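Local coordinates for protein ATP-dependent DNA helicase (Mycobacterium smegmatis, PDB 5V9X) that probably couples ATP hydrolysis to 3'-to-5' tracking along single-stranded DNA, thereby unwinding RNA:DNA duplexes, at residues F256-A268 against M655-Q667. Sequence-based numbering, arbitrary orientation.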
loop_
_atom_site.group_PDB
_atom_site.type_symbol
_atom_site.label_atom_id
_atom_site.label_comp_id
_atom_site.label_asym_id
_atom_site.label_seq_id
_atom_site.Cartn_x
_atom_site.Cartn_y
_atom_site.Cartn_z
ATOM N N PHE A 256 0.703 19.191 12.437
ATOM C CA PHE A 256 1.944 18.700 11.859
ATOM C C PHE A 256 2.926 19.851 11.703
ATOM O O PHE A 256 2.532 20.978 11.389
ATOM C CB PHE A 256 1.702 18.038 10.499
ATOM C CG PHE A 256 0.963 16.732 10.580
ATOM C CD1 PHE A 256 -0.420 16.697 10.523
ATOM C CD2 PHE A 256 1.654 15.538 10.706
ATOM C CE1 PHE A 256 -1.101 15.496 10.594
ATOM C CE2 PHE A 256 0.978 14.334 10.778
ATOM C CZ PHE A 256 -0.401 14.314 10.722
ATOM N N ASP A 257 4.204 19.565 11.930
ATOM C CA ASP A 257 5.289 20.519 11.711
ATOM C C ASP A 257 6.145 19.963 10.576
ATOM O O ASP A 257 7.194 19.354 10.799
ATOM C CB ASP A 257 6.099 20.739 12.989
ATOM C CG ASP A 257 7.185 21.783 12.819
ATOM O OD1 ASP A 257 7.123 22.556 11.838
ATOM O OD2 ASP A 257 8.103 21.825 13.663
ATOM N N LEU A 258 5.685 20.177 9.350
ATOM C CA LEU A 258 6.307 19.595 8.170
ATOM C C LEU A 258 7.372 20.527 7.597
ATOM O O LEU A 258 7.392 21.732 7.860
ATOM C CB LEU A 258 5.252 19.280 7.111
ATOM C CG LEU A 258 4.119 18.362 7.574
ATOM C CD1 LEU A 258 3.117 18.139 6.451
ATOM C CD2 LEU A 258 4.672 17.037 8.074
ATOM N N SER A 259 8.262 19.945 6.797
ATOM C CA SER A 259 9.415 20.665 6.282
ATOM C C SER A 259 10.008 19.892 5.113
ATOM O O SER A 259 10.075 18.660 5.147
ATOM C CB SER A 259 10.466 20.864 7.379
ATOM O OG SER A 259 11.694 21.312 6.838
ATOM N N VAL A 260 10.431 20.622 4.082
ATOM C CA VAL A 260 11.084 20.050 2.909
ATOM C C VAL A 260 12.473 20.665 2.827
ATOM O O VAL A 260 12.619 21.842 2.474
ATOM C CB VAL A 260 10.293 20.303 1.618
ATOM C CG1 VAL A 260 11.055 19.768 0.417
ATOM C CG2 VAL A 260 8.922 19.660 1.701
ATOM N N GLN A 261 13.493 19.875 3.149
ATOM C CA GLN A 261 14.866 20.354 3.237
ATOM C C GLN A 261 15.674 19.855 2.046
ATOM O O GLN A 261 15.648 18.661 1.725
ATOM C CB GLN A 261 15.511 19.907 4.552
ATOM C CG GLN A 261 14.789 20.435 5.790
ATOM C CD GLN A 261 15.461 20.038 7.094
ATOM O OE1 GLN A 261 16.557 19.476 7.097
ATOM N NE2 GLN A 261 14.804 20.332 8.212
ATOM N N VAL A 262 16.380 20.776 1.393
ATOM C CA VAL A 262 17.296 20.463 0.300
ATOM C C VAL A 262 18.682 20.972 0.683
ATOM O O VAL A 262 18.909 22.190 0.713
ATOM C CB VAL A 262 16.821 21.075 -1.028
ATOM C CG1 VAL A 262 17.906 20.953 -2.085
ATOM C CG2 VAL A 262 15.544 20.398 -1.494
ATOM N N PRO A 263 19.635 20.085 0.985
ATOM C CA PRO A 263 20.914 20.546 1.549
ATOM C C PRO A 263 21.832 21.240 0.553
ATOM O O PRO A 263 22.755 21.942 0.986
ATOM C CB PRO A 263 21.556 19.251 2.076
ATOM C CG PRO A 263 20.441 18.237 2.115
ATOM C CD PRO A 263 19.517 18.619 1.007
ATOM N N VAL A 264 21.621 21.077 -0.750
ATOM C CA VAL A 264 22.550 21.614 -1.744
ATOM C C VAL A 264 21.965 22.869 -2.385
ATOM O O VAL A 264 20.736 22.998 -2.486
ATOM C CB VAL A 264 22.897 20.558 -2.807
ATOM C CG1 VAL A 264 23.574 19.361 -2.164
ATOM C CG2 VAL A 264 21.653 20.120 -3.547
ATOM N N PRO A 265 22.801 23.819 -2.829
ATOM C CA PRO A 265 22.271 25.057 -3.419
ATOM C C PRO A 265 21.749 24.879 -4.835
ATOM O O PRO A 265 20.872 25.629 -5.278
ATOM C CB PRO A 265 23.479 26.001 -3.387
ATOM C CG PRO A 265 24.655 25.091 -3.461
ATOM C CD PRO A 265 24.268 23.859 -2.688
ATOM N N ASP A 266 22.282 23.898 -5.559
ATOM C CA ASP A 266 21.883 23.662 -6.944
ATOM C C ASP A 266 21.939 22.163 -7.196
ATOM O O ASP A 266 23.029 21.592 -7.298
ATOM C CB ASP A 266 22.787 24.422 -7.912
ATOM C CG ASP A 266 22.294 24.366 -9.348
ATOM O OD1 ASP A 266 21.287 23.679 -9.618
ATOM O OD2 ASP A 266 22.919 25.018 -10.211
ATOM N N MET A 267 20.769 21.530 -7.293
ATOM C CA MET A 267 20.718 20.100 -7.565
ATOM C C MET A 267 21.098 19.771 -9.004
ATOM O O MET A 267 21.418 18.615 -9.296
ATOM C CB MET A 267 19.324 19.554 -7.252
ATOM C CG MET A 267 18.958 19.638 -5.779
ATOM S SD MET A 267 17.364 18.905 -5.372
ATOM C CE MET A 267 16.249 20.154 -5.992
ATOM N N ALA A 268 21.073 20.759 -9.903
ATOM C CA ALA A 268 21.449 20.522 -11.292
ATOM C C ALA A 268 22.959 20.539 -11.485
ATOM O O ALA A 268 23.482 19.800 -12.327
ATOM C CB ALA A 268 20.793 21.567 -12.196
ATOM N N MET A 655 4.931 25.626 3.520
ATOM C CA MET A 655 5.207 24.206 3.373
ATOM C C MET A 655 6.395 23.749 4.204
ATOM O O MET A 655 6.656 22.543 4.271
ATOM C CB MET A 655 5.465 23.860 1.904
ATOM C CG MET A 655 4.239 23.952 1.034
ATOM S SD MET A 655 4.611 23.724 -0.708
ATOM C CE MET A 655 2.982 23.982 -1.396
ATOM N N GLY A 656 7.119 24.675 4.828
ATOM C CA GLY A 656 8.289 24.316 5.600
ATOM C C GLY A 656 9.559 24.170 4.799
ATOM O O GLY A 656 10.491 23.506 5.261
ATOM N N PHE A 657 9.620 24.760 3.605
ATOM C CA PHE A 657 10.836 24.729 2.797
ATOM C C PHE A 657 12.022 25.248 3.599
ATOM O O PHE A 657 11.933 26.287 4.260
ATOM C CB PHE A 657 10.649 25.571 1.532
ATOM C CG PHE A 657 9.958 24.845 0.406
ATOM C CD1 PHE A 657 8.894 23.993 0.654
ATOM C CD2 PHE A 657 10.365 25.036 -0.906
ATOM C CE1 PHE A 657 8.262 23.333 -0.384
ATOM C CE2 PHE A 657 9.735 24.381 -1.946
ATOM C CZ PHE A 657 8.683 23.529 -1.684
ATOM N N ALA A 658 13.133 24.517 3.544
ATOM C CA ALA A 658 14.312 24.876 4.317
ATOM C C ALA A 658 15.567 24.492 3.548
ATOM O O ALA A 658 15.535 23.655 2.642
ATOM C CB ALA A 658 14.304 24.207 5.698
ATOM N N GLY A 659 16.679 25.113 3.929
ATOM C CA GLY A 659 17.945 24.884 3.262
ATOM C C GLY A 659 18.058 25.681 1.981
ATOM O O GLY A 659 18.315 26.887 2.011
ATOM N N TYR A 660 17.865 25.011 0.844
ATOM C CA TYR A 660 17.821 25.669 -0.456
ATOM C C TYR A 660 16.636 25.171 -1.273
ATOM O O TYR A 660 16.682 25.166 -2.506
ATOM C CB TYR A 660 19.122 25.460 -1.227
ATOM C CG TYR A 660 20.359 25.947 -0.511
ATOM C CD1 TYR A 660 20.601 27.305 -0.343
ATOM C CD2 TYR A 660 21.295 25.051 -0.016
ATOM C CE1 TYR A 660 21.737 27.754 0.305
ATOM C CE2 TYR A 660 22.433 25.488 0.631
ATOM C CZ TYR A 660 22.650 26.840 0.789
ATOM O OH TYR A 660 23.784 27.276 1.436
ATOM N N ALA A 661 15.565 24.748 -0.598
ATOM C CA ALA A 661 14.416 24.201 -1.308
ATOM C C ALA A 661 13.710 25.262 -2.146
ATOM O O ALA A 661 13.177 24.947 -3.216
ATOM C CB ALA A 661 13.446 23.564 -0.316
ATOM N N THR A 662 13.697 26.515 -1.687
ATOM C CA THR A 662 13.073 27.575 -2.472
ATOM C C THR A 662 13.906 27.914 -3.705
ATOM O O THR A 662 13.359 28.082 -4.801
ATOM C CB THR A 662 12.866 28.824 -1.614
ATOM O OG1 THR A 662 12.013 28.514 -0.506
ATOM C CG2 THR A 662 12.227 29.930 -2.437
ATOM N N ASP A 663 15.227 28.021 -3.543
ATOM C CA ASP A 663 16.090 28.343 -4.676
ATOM C C ASP A 663 15.981 27.293 -5.773
ATOM O O ASP A 663 15.872 27.629 -6.958
ATOM C CB ASP A 663 17.542 28.470 -4.210
ATOM C CG ASP A 663 17.811 29.765 -3.468
ATOM O OD1 ASP A 663 17.319 30.824 -3.913
ATOM O OD2 ASP A 663 18.519 29.721 -2.439
ATOM N N ASN A 664 15.998 26.014 -5.396
ATOM C CA ASN A 664 16.044 24.950 -6.393
ATOM C C ASN A 664 14.708 24.762 -7.098
ATOM O O ASN A 664 14.682 24.422 -8.284
ATOM C CB ASN A 664 16.486 23.644 -5.739
ATOM C CG ASN A 664 17.963 23.620 -5.437
ATOM O OD1 ASN A 664 18.774 23.259 -6.288
ATOM N ND2 ASN A 664 18.325 24.012 -4.222
ATOM N N LEU A 665 13.595 24.955 -6.390
ATOM C CA LEU A 665 12.292 24.877 -7.044
ATOM C C LEU A 665 12.118 26.013 -8.042
ATOM O O LEU A 665 11.677 25.795 -9.177
ATOM C CB LEU A 665 11.173 24.905 -6.003
ATOM C CG LEU A 665 9.765 24.984 -6.596
ATOM C CD1 LEU A 665 9.473 23.752 -7.440
ATOM C CD2 LEU A 665 8.725 25.152 -5.502
ATOM N N HIS A 666 12.458 27.236 -7.629
ATOM C CA HIS A 666 12.360 28.382 -8.525
ATOM C C HIS A 666 13.238 28.189 -9.754
ATOM O O HIS A 666 12.796 28.400 -10.889
ATOM C CB HIS A 666 12.749 29.660 -7.781
ATOM C CG HIS A 666 12.464 30.914 -8.546
ATOM N ND1 HIS A 666 13.203 31.303 -9.642
ATOM C CD2 HIS A 666 11.519 31.868 -8.371
ATOM C CE1 HIS A 666 12.724 32.440 -10.112
ATOM N NE2 HIS A 666 11.701 32.805 -9.359
ATOM N N GLN A 667 14.491 27.782 -9.541
ATOM C CA GLN A 667 15.398 27.564 -10.662
ATOM C C GLN A 667 14.891 26.455 -11.574
ATOM O O GLN A 667 14.977 26.563 -12.804
ATOM C CB GLN A 667 16.796 27.231 -10.146
ATOM C CG GLN A 667 17.837 27.149 -11.241
ATOM C CD GLN A 667 18.992 26.244 -10.879
ATOM O OE1 GLN A 667 19.030 25.671 -9.790
ATOM N NE2 GLN A 667 19.940 26.103 -11.798
#
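With chi1 of -75° and chi2 of -86°, N664 sets CG anti to its carbonyl carbon and turns its amide toward the loop at V264-M267. There N664 OD1 accepts from M267 N at 2.8 Å, while N664 ND2 donates to V264 O at 3.1 Å, with that oxygen tilted out of the amide plane. The same ND2 also reaches back to Y660 O, which lies in the amide plane; three bonds therefore fix the rotation of the group. M267, bent at chi3, brings CE to 3.5 Å from N664 CB. Over one face of the Y660 ring lies P265 CA, 3.9 Å from the ring centroid, a CH-pi contact offset toward the rim. Upstream, the evidence for parallel pairing is the alternation of A658 N to V260 O (2.9 Å) and V262 N to A658 O (3.3 Å), continued by Y660 N to V262 O. G656 O takes both V260 N and S259 OG, the latter in the carbonyl plane. Strand 424-429 bonds S259 and Q261 on the other edge of strand 256-262, and strand 657-659 is the outermost strand of this seven-stranded parallel sheet, that of the second RecA-like domain, consistent with a superfamily 2 helicase core.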